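Local coordinates for LysM domain protein (PDB 4OIT), which binds mannose as a bacterial lectin of the beta-prism II fold that works as a domain-swapped dimer, at the interface of chains A and B. Numbering follows the deposited sequence. Chains: chain A/B, LysM domain protein.

Contact 1: the interface of chains A and B. Residues chain A 48, 51, 53-54, 65-70; chain B 69-73.
Chain B crosses to chain A here along B:Glu70 to B:Val73, running antiparallel to strand 64-68 of chain A, with A:Tyr67 bridged to B:Pro72. Two main-chain hydrogen bonds fix the register: B:Val73 N gives to A:Leu66 O at 3.0 Å, nearly along the C=O axis, and A:Thr68 N gives to B:Lys71 O at 2.9 Å, in the carbonyl plane and 164° at the hydrogen. Packing is tightest around B:Val73, which buries 91 Å². Its CG1, anti to the carbonyl carbon (chi1 -65°), presses at 3.5 Å on A:Thr68 CG2, the two side chains crossing at about a right angle. A:Gln51 meets the same branch tip to tip with its amide NE2, while CG2 of B:Val73, in the crowded position between N and carbonyl carbon, faces the methyl A:Thr48 CG2 at 3.7 Å. The ring of A:Tyr67 crosses B:Pro72 obliquely, and A:Val65 CG1 covers one face of that ring near its rim. B:Glu70 still packs closely at its base, CB lying 3.4 Å from A:Thr68 O; only toward its carboxylate does the contact loosen, OE2 coming no nearer than 4.1 Å to A:Val54 CG1. The site pairs strand 72-75 of chain B with strand 64-68 of chain A and so appears to mark the crossover of the domain-swapped dimer, beside a mannose pocket that includes A:Val65 and A:Tyr67.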
loop_
_atom_site.group_PDB
_atom_site.type_symbol
_atom_site.label_atom_id
_atom_site.label_comp_id
_atom_site.label_asym_id
_atom_site.label_seq_id
_atom_site.Cartn_x
_atom_site.Cartn_y
_atom_site.Cartn_z
ATOM N N THR A 48 -3.625 -11.106 12.454
ATOM C CA THR A 48 -3.782 -9.823 11.778
ATOM C C THR A 48 -5.240 -9.346 11.788
ATOM O O THR A 48 -5.633 -8.510 10.968
ATOM C CB THR A 48 -3.229 -9.878 10.335
ATOM O OG1 THR A 48 -3.711 -11.050 9.668
ATOM C CG2 THR A 48 -1.714 -9.918 10.356
ATOM N N GLN A 51 -6.748 -5.449 11.470
ATOM C CA GLN A 51 -5.827 -4.770 10.560
ATOM C C GLN A 51 -6.356 -4.909 9.141
ATOM O O GLN A 51 -7.003 -5.899 8.810
ATOM C CB GLN A 51 -4.422 -5.361 10.679
ATOM C CG GLN A 51 -3.944 -5.486 12.122
ATOM C CD GLN A 51 -2.500 -5.928 12.242
ATOM O OE1 GLN A 51 -2.206 -6.939 12.873
ATOM N NE2 GLN A 51 -1.589 -5.169 11.641
ATOM N N VAL A 53 -5.856 -5.894 6.100
ATOM C CA VAL A 53 -5.080 -6.766 5.216
ATOM C C VAL A 53 -5.812 -7.002 3.896
ATOM O O VAL A 53 -6.916 -7.540 3.877
ATOM C CB VAL A 53 -4.765 -8.118 5.890
ATOM C CG1 VAL A 53 -3.998 -9.034 4.945
ATOM C CG2 VAL A 53 -3.958 -7.895 7.158
ATOM N N VAL A 54 -5.172 -6.611 2.797
ATOM C CA VAL A 54 -5.790 -6.670 1.467
ATOM C C VAL A 54 -5.393 -7.923 0.677
ATOM O O VAL A 54 -6.145 -8.375 -0.185
ATOM C CB VAL A 54 -5.496 -5.389 0.648
ATOM C CG1 VAL A 54 -4.038 -5.317 0.208
ATOM C CG2 VAL A 54 -6.428 -5.289 -0.552
ATOM N N VAL A 65 3.757 -13.055 2.228
ATOM C CA VAL A 65 3.567 -11.795 2.959
ATOM C C VAL A 65 2.116 -11.295 2.957
ATOM O O VAL A 65 1.448 -11.292 1.919
ATOM C CB VAL A 65 4.455 -10.673 2.370
ATOM C CG1 VAL A 65 4.397 -9.419 3.233
ATOM C CG2 VAL A 65 5.899 -11.136 2.233
ATOM N N LEU A 66 1.652 -10.862 4.130
ATOM C CA LEU A 66 0.365 -10.177 4.277
ATOM C C LEU A 66 0.574 -8.672 4.258
ATOM O O LEU A 66 1.376 -8.150 5.032
ATOM C CB LEU A 66 -0.316 -10.552 5.596
ATOM C CG LEU A 66 -1.161 -11.819 5.591
ATOM C CD1 LEU A 66 -0.284 -13.040 5.365
ATOM C CD2 LEU A 66 -1.931 -11.937 6.897
ATOM N N TYR A 67 -0.157 -7.983 3.387
ATOM C CA TYR A 67 -0.044 -6.533 3.251
ATOM C C TYR A 67 -1.340 -5.832 3.623
ATOM O O TYR A 67 -2.418 -6.266 3.220
ATOM C CB TYR A 67 0.308 -6.154 1.816
ATOM C CG TYR A 67 1.735 -6.431 1.432
ATOM C CD1 TYR A 67 2.742 -5.508 1.712
ATOM C CD2 TYR A 67 2.082 -7.607 0.776
ATOM C CE1 TYR A 67 4.057 -5.755 1.354
ATOM C CE2 TYR A 67 3.392 -7.861 0.410
ATOM C CZ TYR A 67 4.377 -6.934 0.702
ATOM O OH TYR A 67 5.683 -7.178 0.346
ATOM N N THR A 68 -1.226 -4.743 4.383
ATOM C CA THR A 68 -2.355 -3.844 4.598
ATOM C C THR A 68 -2.488 -2.935 3.381
ATOM O O THR A 68 -1.510 -2.682 2.682
ATOM C CB THR A 68 -2.214 -2.999 5.880
ATOM O OG1 THR A 68 -0.977 -2.278 5.859
ATOM C CG2 THR A 68 -2.261 -3.886 7.105
ATOM N N ALA A 69 -3.702 -2.460 3.130
ATOM C CA ALA A 69 -3.993 -1.694 1.924
ATOM C C ALA A 69 -3.326 -0.321 1.933
ATOM O O ALA A 69 -3.136 0.288 2.991
ATOM C CB ALA A 69 -5.496 -1.536 1.753
ATOM N N GLU A 70 -2.968 0.151 0.742
ATOM C CA GLU A 70 -2.581 1.539 0.549
ATOM C C GLU A 70 -3.782 2.400 0.927
ATOM O O GLU A 70 -4.889 2.171 0.433
ATOM C CB GLU A 70 -2.184 1.785 -0.896
ATOM N N ALA B 69 2.159 3.494 1.672
ATOM C CA ALA B 69 2.567 2.255 1.025
ATOM C C ALA B 69 1.769 1.112 1.619
ATOM O O ALA B 69 1.195 1.236 2.706
ATOM C CB ALA B 69 4.049 2.000 1.225
ATOM N N GLU B 70 1.732 -0.001 0.902
ATOM C CA GLU B 70 1.202 -1.235 1.454
ATOM C C GLU B 70 2.226 -1.733 2.459
ATOM O O GLU B 70 3.380 -1.975 2.104
ATOM C CB GLU B 70 0.966 -2.267 0.357
ATOM C CG GLU B 70 -0.099 -1.840 -0.642
ATOM C CD GLU B 70 -0.299 -2.843 -1.759
ATOM O OE1 GLU B 70 0.704 -3.387 -2.272
ATOM O OE2 GLU B 70 -1.469 -3.094 -2.127
ATOM N N LYS B 71 1.808 -1.842 3.714
ATOM C CA LYS B 71 2.703 -2.218 4.805
ATOM C C LYS B 71 2.642 -3.725 5.048
ATOM O O LYS B 71 1.551 -4.286 5.172
ATOM C CB LYS B 71 2.326 -1.477 6.093
ATOM C CG LYS B 71 2.184 0.030 5.930
ATOM C CD LYS B 71 1.605 0.683 7.176
ATOM C CE LYS B 71 1.088 2.087 6.878
ATOM N NZ LYS B 71 0.674 2.827 8.105
ATOM N N PRO B 72 3.812 -4.387 5.118
ATOM C CA PRO B 72 3.822 -5.794 5.483
ATOM C C PRO B 72 3.576 -5.956 6.980
ATOM O O PRO B 72 4.313 -5.391 7.785
ATOM C CB PRO B 72 5.236 -6.242 5.109
ATOM C CG PRO B 72 6.069 -5.017 5.255
ATOM C CD PRO B 72 5.174 -3.857 4.915
ATOM N N VAL B 73 2.538 -6.708 7.335
ATOM C CA VAL B 73 2.163 -6.923 8.744
ATOM C C VAL B 73 2.377 -8.363 9.228
ATOM O O VAL B 73 2.370 -8.623 10.429
ATOM C CB VAL B 73 0.707 -6.488 9.023
ATOM C CG1 VAL B 73 0.564 -4.984 8.826
ATOM C CG2 VAL B 73 -0.289 -7.255 8.158
#

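Contact 2: the interface of chains A and B. Residues chain A 3, 17-21, 24-26, 36; chain B 88-92.
Strand 16-19 with the following loop, strands 24-28 and 34-38, and the N-terminal A:Asp3 of chain A receive the end of strand 85-88 and the loop B:Gln89 to B:Arg92 of chain B. B:Leu88 is the apolar plug, burying 135 Å². With CG anti to the backbone N (chi1 179°) and chi2 at 59°, its CD1 meets A:Leu36 CD1 tip to tip at 3.6 Å and its CD2 lies 3.8 Å from A:Leu26 CB. On the main chain, B:Leu88 N donates to A:Asp3 O at 3.0 Å, in the carbonyl plane. The loop is gripped by polar groups: the hydroxyl A:Ser19 OG, held in the crowded position between N and carbonyl carbon, gives to B:Gln89 O at 2.6 Å from well above the carbonyl plane. A:Gly20 N gives to the carboxylate B:Asp90 OD1 at 2.8 Å, along its anti lone pair. In turn B:Gln89 NE2 donates to B:Asp91 OD1 within the loop; both residues also belong to a mannose pocket, so the loop lies between dimer contact and sugar site. A:Tyr24 presents one face to B:Arg92, whose guanidinium plane stands 88° from the ring, while A:Ser19 OG and B:Asp90 O lie at the ring's edge, in plane. The methylene B:Arg92 CG sits over the ring centre, 3.6 Å from the centroid of A:Tyr24.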
loop_
_atom_site.group_PDB
_atom_site.type_symbol
_atom_site.label_atom_id
_atom_site.label_comp_id
_atom_site.label_asym_id
_atom_site.label_seq_id
_atom_site.Cartn_x
_atom_site.Cartn_y
_atom_site.Cartn_z
ATOM N N ASP A 3 -5.526 -25.829 -3.710
ATOM C CA ASP A 3 -4.792 -26.087 -2.472
ATOM C C ASP A 3 -3.363 -25.538 -2.528
ATOM O O ASP A 3 -2.569 -25.785 -1.622
ATOM C CB ASP A 3 -4.763 -27.592 -2.178
ATOM C CG ASP A 3 -3.868 -28.366 -3.133
ATOM O OD1 ASP A 3 -3.675 -27.918 -4.281
ATOM O OD2 ASP A 3 -3.358 -29.432 -2.731
ATOM N N LEU A 17 -7.781 -21.342 0.325
ATOM C CA LEU A 17 -7.244 -22.633 -0.079
ATOM C C LEU A 17 -7.986 -23.688 0.727
ATOM O O LEU A 17 -8.461 -23.408 1.831
ATOM C CB LEU A 17 -5.744 -22.722 0.207
ATOM C CG LEU A 17 -4.835 -21.668 -0.433
ATOM C CD1 LEU A 17 -3.385 -21.962 -0.076
ATOM C CD2 LEU A 17 -5.006 -21.610 -1.943
ATOM N N GLN A 18 -8.093 -24.895 0.182
ATOM C CA GLN A 18 -8.748 -25.989 0.902
ATOM C C GLN A 18 -8.073 -27.333 0.674
ATOM O O GLN A 18 -7.450 -27.570 -0.361
ATOM C CB GLN A 18 -10.239 -26.083 0.550
ATOM C CG GLN A 18 -10.555 -26.787 -0.764
ATOM C CD GLN A 18 -10.156 -25.976 -1.980
ATOM O OE1 GLN A 18 -10.069 -24.747 -1.920
ATOM N NE2 GLN A 18 -9.922 -26.658 -3.097
ATOM N N SER A 19 -8.220 -28.207 1.663
ATOM C CA SER A 19 -7.695 -29.562 1.597
ATOM C C SER A 19 -8.441 -30.450 2.591
ATOM O O SER A 19 -9.376 -30.001 3.256
ATOM C CB SER A 19 -6.197 -29.560 1.905
ATOM O OG SER A 19 -5.968 -29.379 3.291
ATOM N N GLY A 20 -8.021 -31.706 2.690
ATOM C CA GLY A 20 -8.644 -32.664 3.598
ATOM C C GLY A 20 -10.123 -32.846 3.316
ATOM O O GLY A 20 -10.941 -32.878 4.240
ATOM N N ASN A 21 -10.457 -32.955 2.029
ATOM C CA ASN A 21 -11.842 -33.113 1.571
ATOM C C ASN A 21 -12.763 -32.000 2.086
ATOM O O ASN A 21 -13.888 -32.251 2.523
ATOM C CB ASN A 21 -12.379 -34.495 1.965
ATOM C CG ASN A 21 -11.573 -35.630 1.356
ATOM O OD1 ASN A 21 -11.242 -35.604 0.169
ATOM N ND2 ASN A 21 -11.256 -36.635 2.164
ATOM N N TYR A 24 -10.379 -28.769 5.845
ATOM C CA TYR A 24 -9.367 -27.759 6.136
ATOM C C TYR A 24 -9.503 -26.588 5.164
ATOM O O TYR A 24 -9.580 -26.782 3.950
ATOM C CB TYR A 24 -7.964 -28.370 6.067
ATOM C CG TYR A 24 -7.820 -29.667 6.848
ATOM C CD1 TYR A 24 -8.376 -29.810 8.120
ATOM C CD2 TYR A 24 -7.124 -30.748 6.317
ATOM C CE1 TYR A 24 -8.245 -30.993 8.834
ATOM C CE2 TYR A 24 -6.990 -31.932 7.023
ATOM C CZ TYR A 24 -7.549 -32.051 8.277
ATOM O OH TYR A 24 -7.410 -33.229 8.972
ATOM N N THR A 25 -9.540 -25.377 5.711
ATOM C CA THR A 25 -9.738 -24.164 4.922
ATOM C C THR A 25 -8.842 -23.043 5.438
ATOM O O THR A 25 -8.988 -22.596 6.577
ATOM C CB THR A 25 -11.205 -23.679 4.971
ATOM O OG1 THR A 25 -12.084 -24.745 4.589
ATOM C CG2 THR A 25 -11.422 -22.491 4.030
ATOM N N LEU A 26 -7.914 -22.605 4.590
ATOM C CA LEU A 26 -7.106 -21.420 4.847
ATOM C C LEU A 26 -7.778 -20.253 4.140
ATOM O O LEU A 26 -7.922 -20.279 2.920
ATOM C CB LEU A 26 -5.686 -21.612 4.307
ATOM C CG LEU A 26 -4.690 -20.470 4.536
ATOM C CD1 LEU A 26 -4.341 -20.345 6.010
ATOM C CD2 LEU A 26 -3.432 -20.681 3.704
ATOM N N LEU A 36 -6.508 -20.533 9.428
ATOM C CA LEU A 36 -6.653 -21.925 9.037
ATOM C C LEU A 36 -7.707 -22.583 9.927
ATOM O O LEU A 36 -7.481 -22.795 11.120
ATOM C CB LEU A 36 -5.317 -22.666 9.158
ATOM C CG LEU A 36 -5.352 -24.179 8.911
ATOM C CD1 LEU A 36 -5.887 -24.503 7.522
ATOM C CD2 LEU A 36 -3.968 -24.783 9.110
ATOM N N LEU B 88 -1.502 -26.010 1.120
ATOM C CA LEU B 88 -2.334 -26.498 2.219
ATOM C C LEU B 88 -2.611 -27.977 1.954
ATOM O O LEU B 88 -3.346 -28.321 1.028
ATOM C CB LEU B 88 -3.644 -25.706 2.313
ATOM C CG LEU B 88 -4.632 -26.117 3.413
ATOM C CD1 LEU B 88 -4.016 -26.013 4.800
ATOM C CD2 LEU B 88 -5.902 -25.282 3.334
ATOM N N GLN B 89 -2.018 -28.842 2.773
ATOM C CA GLN B 89 -1.986 -30.283 2.501
ATOM C C GLN B 89 -3.137 -31.040 3.158
ATOM O O GLN B 89 -3.780 -30.542 4.080
ATOM C CB GLN B 89 -0.659 -30.875 2.979
ATOM C CG GLN B 89 0.575 -30.137 2.477
ATOM C CD GLN B 89 1.875 -30.889 2.727
ATOM O OE1 GLN B 89 2.729 -30.961 1.844
ATOM N NE2 GLN B 89 2.032 -31.451 3.923
ATOM N N ASP B 90 -3.367 -32.262 2.685
ATOM C CA ASP B 90 -4.414 -33.134 3.233
ATOM C C ASP B 90 -4.095 -33.649 4.646
ATOM O O ASP B 90 -4.993 -34.116 5.345
ATOM C CB ASP B 90 -4.680 -34.320 2.292
ATOM C CG ASP B 90 -5.398 -33.912 1.007
ATOM O OD1 ASP B 90 -6.202 -32.953 1.033
ATOM O OD2 ASP B 90 -5.166 -34.562 -0.034
ATOM N N ASP B 91 -2.829 -33.572 5.061
ATOM C CA ASP B 91 -2.444 -33.896 6.447
ATOM C C ASP B 91 -2.606 -32.706 7.412
ATOM O O ASP B 91 -2.214 -32.790 8.576
ATOM C CB ASP B 91 -1.014 -34.469 6.511
ATOM C CG ASP B 91 0.065 -33.453 6.133
ATOM O OD1 ASP B 91 -0.224 -32.240 6.067
ATOM O OD2 ASP B 91 1.215 -33.882 5.903
ATOM N N ARG B 92 -3.171 -31.608 6.901
ATOM C CA ARG B 92 -3.497 -30.389 7.669
ATOM C C ARG B 92 -2.344 -29.381 7.771
ATOM O O ARG B 92 -2.536 -28.261 8.254
ATOM C CB ARG B 92 -4.032 -30.715 9.069
ATOM C CG ARG B 92 -4.984 -29.658 9.608
ATOM C CD ARG B 92 -5.540 -30.034 10.970
ATOM N NE ARG B 92 -4.669 -29.603 12.060
ATOM C CZ ARG B 92 -4.991 -29.656 13.350
ATOM N NH1 ARG B 92 -6.174 -30.126 13.738
ATOM N NH2 ARG B 92 -4.122 -29.233 14.262
#

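Contact 3: the interface of chains A and B. Residues chain A 3-7, 17, 58; chain B 84-87.
Strand 4-6 at the N-terminus of chain A pairs antiparallel with strand 85-88 of chain B, while A:Val58, at the end of strand 53-58, packs against B:Val84, in the loop just before that strand, and B:Leu86 within it. Bridges A:Thr4 to B:Val87, A:Leu5 to B:Leu86 and A:Thr6 to B:Lys85 set the register. At its middle, A:Leu5 and B:Leu86 exchange main-chain bonds: A:Leu5 N gives to B:Leu86 O at 2.8 Å, 168° at the hydrogen, and B:Leu86 N gives to A:Leu5 O at 2.7 Å. Both donors lie in the plane of the carbonyl they meet, as expected of a regular sheet pair. A:Val58 supplies the apolar side. It slides past B:Val84, which points the opposite way, and A:Val58 CG1, anti to the backbone N, lies 3.6 Å from B:Val84 CG2; the other branch, A:Val58 CG2, crosses obliquely to B:Leu86 CB at 3.7 Å. A:Thr4 and B:Val87 lie side by side and point the same way, with the methyl A:Thr4 CG2 4.1 Å from B:Val87 CG2. The hydroxyl of A:Thr4 sits anti to its carbonyl carbon, beside the backbone N (chi1 -54°). There A:Thr4 OG1 donates to the carboxylate A:Asp3 OD1 at 2.9 Å, approaching from 66° above the carboxylate plane.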
loop_
_atom_site.group_PDB
_atom_site.type_symbol
_atom_site.label_atom_id
_atom_site.label_comp_id
_atom_site.label_asym_id
_atom_site.label_seq_id
_atom_site.Cartn_x
_atom_site.Cartn_y
_atom_site.Cartn_z
ATOM N N ASP A 3 -5.526 -25.829 -3.710
ATOM C CA ASP A 3 -4.792 -26.087 -2.472
ATOM C C ASP A 3 -3.363 -25.538 -2.528
ATOM O O ASP A 3 -2.569 -25.785 -1.622
ATOM C CB ASP A 3 -4.763 -27.592 -2.178
ATOM C CG ASP A 3 -3.868 -28.366 -3.133
ATOM O OD1 ASP A 3 -3.675 -27.918 -4.281
ATOM O OD2 ASP A 3 -3.358 -29.432 -2.731
ATOM N N THR A 4 -3.051 -24.788 -3.584
ATOM C CA THR A 4 -1.686 -24.343 -3.856
ATOM C C THR A 4 -1.650 -22.898 -4.351
ATOM O O THR A 4 -2.451 -22.502 -5.197
ATOM C CB THR A 4 -1.013 -25.243 -4.917
ATOM O OG1 THR A 4 -1.091 -26.613 -4.507
ATOM C CG2 THR A 4 0.457 -24.867 -5.114
ATOM N N LEU A 5 -0.709 -22.124 -3.814
ATOM C CA LEU A 5 -0.393 -20.791 -4.321
ATOM C C LEU A 5 1.041 -20.781 -4.827
ATOM O O LEU A 5 1.977 -20.898 -4.038
ATOM C CB LEU A 5 -0.537 -19.739 -3.223
ATOM C CG LEU A 5 -1.940 -19.272 -2.850
ATOM C CD1 LEU A 5 -1.870 -18.394 -1.612
ATOM C CD2 LEU A 5 -2.613 -18.530 -3.999
ATOM N N THR A 6 1.209 -20.643 -6.140
ATOM C CA THR A 6 2.542 -20.527 -6.743
ATOM C C THR A 6 3.043 -19.090 -6.644
ATOM O O THR A 6 2.309 -18.197 -6.217
ATOM C CB THR A 6 2.545 -20.980 -8.219
ATOM O OG1 THR A 6 1.706 -20.117 -8.998
ATOM C CG2 THR A 6 2.044 -22.413 -8.336
ATOM N N ALA A 7 4.298 -18.880 -7.030
ATOM C CA ALA A 7 4.915 -17.554 -6.991
ATOM C C ALA A 7 4.125 -16.539 -7.820
ATOM O O ALA A 7 3.765 -16.806 -8.965
ATOM C CB ALA A 7 6.353 -17.622 -7.477
ATOM N N LEU A 17 -7.781 -21.342 0.325
ATOM C CA LEU A 17 -7.244 -22.633 -0.079
ATOM C C LEU A 17 -7.986 -23.688 0.727
ATOM O O LEU A 17 -8.461 -23.408 1.831
ATOM C CB LEU A 17 -5.744 -22.722 0.207
ATOM C CG LEU A 17 -4.835 -21.668 -0.433
ATOM C CD1 LEU A 17 -3.385 -21.962 -0.076
ATOM C CD2 LEU A 17 -5.006 -21.610 -1.943
ATOM N N VAL A 58 2.111 -14.913 -2.103
ATOM C CA VAL A 58 3.331 -15.691 -2.268
ATOM C C VAL A 58 4.158 -14.944 -3.307
ATOM O O VAL A 58 3.897 -15.035 -4.508
ATOM C CB VAL A 58 3.046 -17.134 -2.735
ATOM C CG1 VAL A 58 4.344 -17.897 -2.960
ATOM C CG2 VAL A 58 2.184 -17.863 -1.716
ATOM N N VAL B 84 9.131 -20.777 -5.058
ATOM C CA VAL B 84 8.305 -21.041 -3.880
ATOM C C VAL B 84 6.831 -21.221 -4.227
ATOM O O VAL B 84 6.296 -20.553 -5.117
ATOM C CB VAL B 84 8.444 -19.960 -2.779
ATOM C CG1 VAL B 84 9.888 -19.861 -2.310
ATOM C CG2 VAL B 84 7.910 -18.607 -3.239
ATOM N N LYS B 85 6.192 -22.134 -3.504
ATOM C CA LYS B 85 4.749 -22.317 -3.564
ATOM C C LYS B 85 4.217 -22.674 -2.179
ATOM O O LYS B 85 4.859 -23.411 -1.429
ATOM C CB LYS B 85 4.375 -23.400 -4.576
ATOM C CG LYS B 85 5.040 -24.749 -4.348
ATOM C CD LYS B 85 4.666 -25.723 -5.454
ATOM C CE LYS B 85 5.370 -27.059 -5.294
ATOM N NZ LYS B 85 4.850 -28.066 -6.261
ATOM N N LEU B 86 3.051 -22.132 -1.846
ATOM C CA LEU B 86 2.394 -22.417 -0.574
ATOM C C LEU B 86 1.347 -23.503 -0.783
ATOM O O LEU B 86 0.476 -23.368 -1.639
ATOM C CB LEU B 86 1.733 -21.154 -0.015
ATOM C CG LEU B 86 1.099 -21.283 1.372
ATOM C CD1 LEU B 86 2.165 -21.412 2.451
ATOM C CD2 LEU B 86 0.196 -20.094 1.655
ATOM N N VAL B 87 1.433 -24.570 0.007
ATOM C CA VAL B 87 0.543 -25.721 -0.142
ATOM C C VAL B 87 -0.171 -26.021 1.168
ATOM O O VAL B 87 0.474 -26.247 2.194
ATOM C CB VAL B 87 1.311 -26.985 -0.591
ATOM C CG1 VAL B 87 0.349 -28.134 -0.863
ATOM C CG2 VAL B 87 2.141 -26.703 -1.833
#

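Contacts 2 and 3 form one continuous patch, their C-alpha centres about 12 Å apart; they share A:Asp3 and A:Leu17, and strand 85-88 of chain B runs through both. Measured between the same kind of centres, contact 1 lies about 24 Å from contact 2 and 19 Å from contact 3, where chain B passes alongside strand 64-68 of chain A. Contact 3 and contact 1 also both draw on strand 53-58 of chain A. This is consistent with the later strands of chain B, from 72-75 on, completing the beta-prism begun by chain A. Two-fold symmetry repeats all three contacts with the chains exchanged, as in a reciprocal swap.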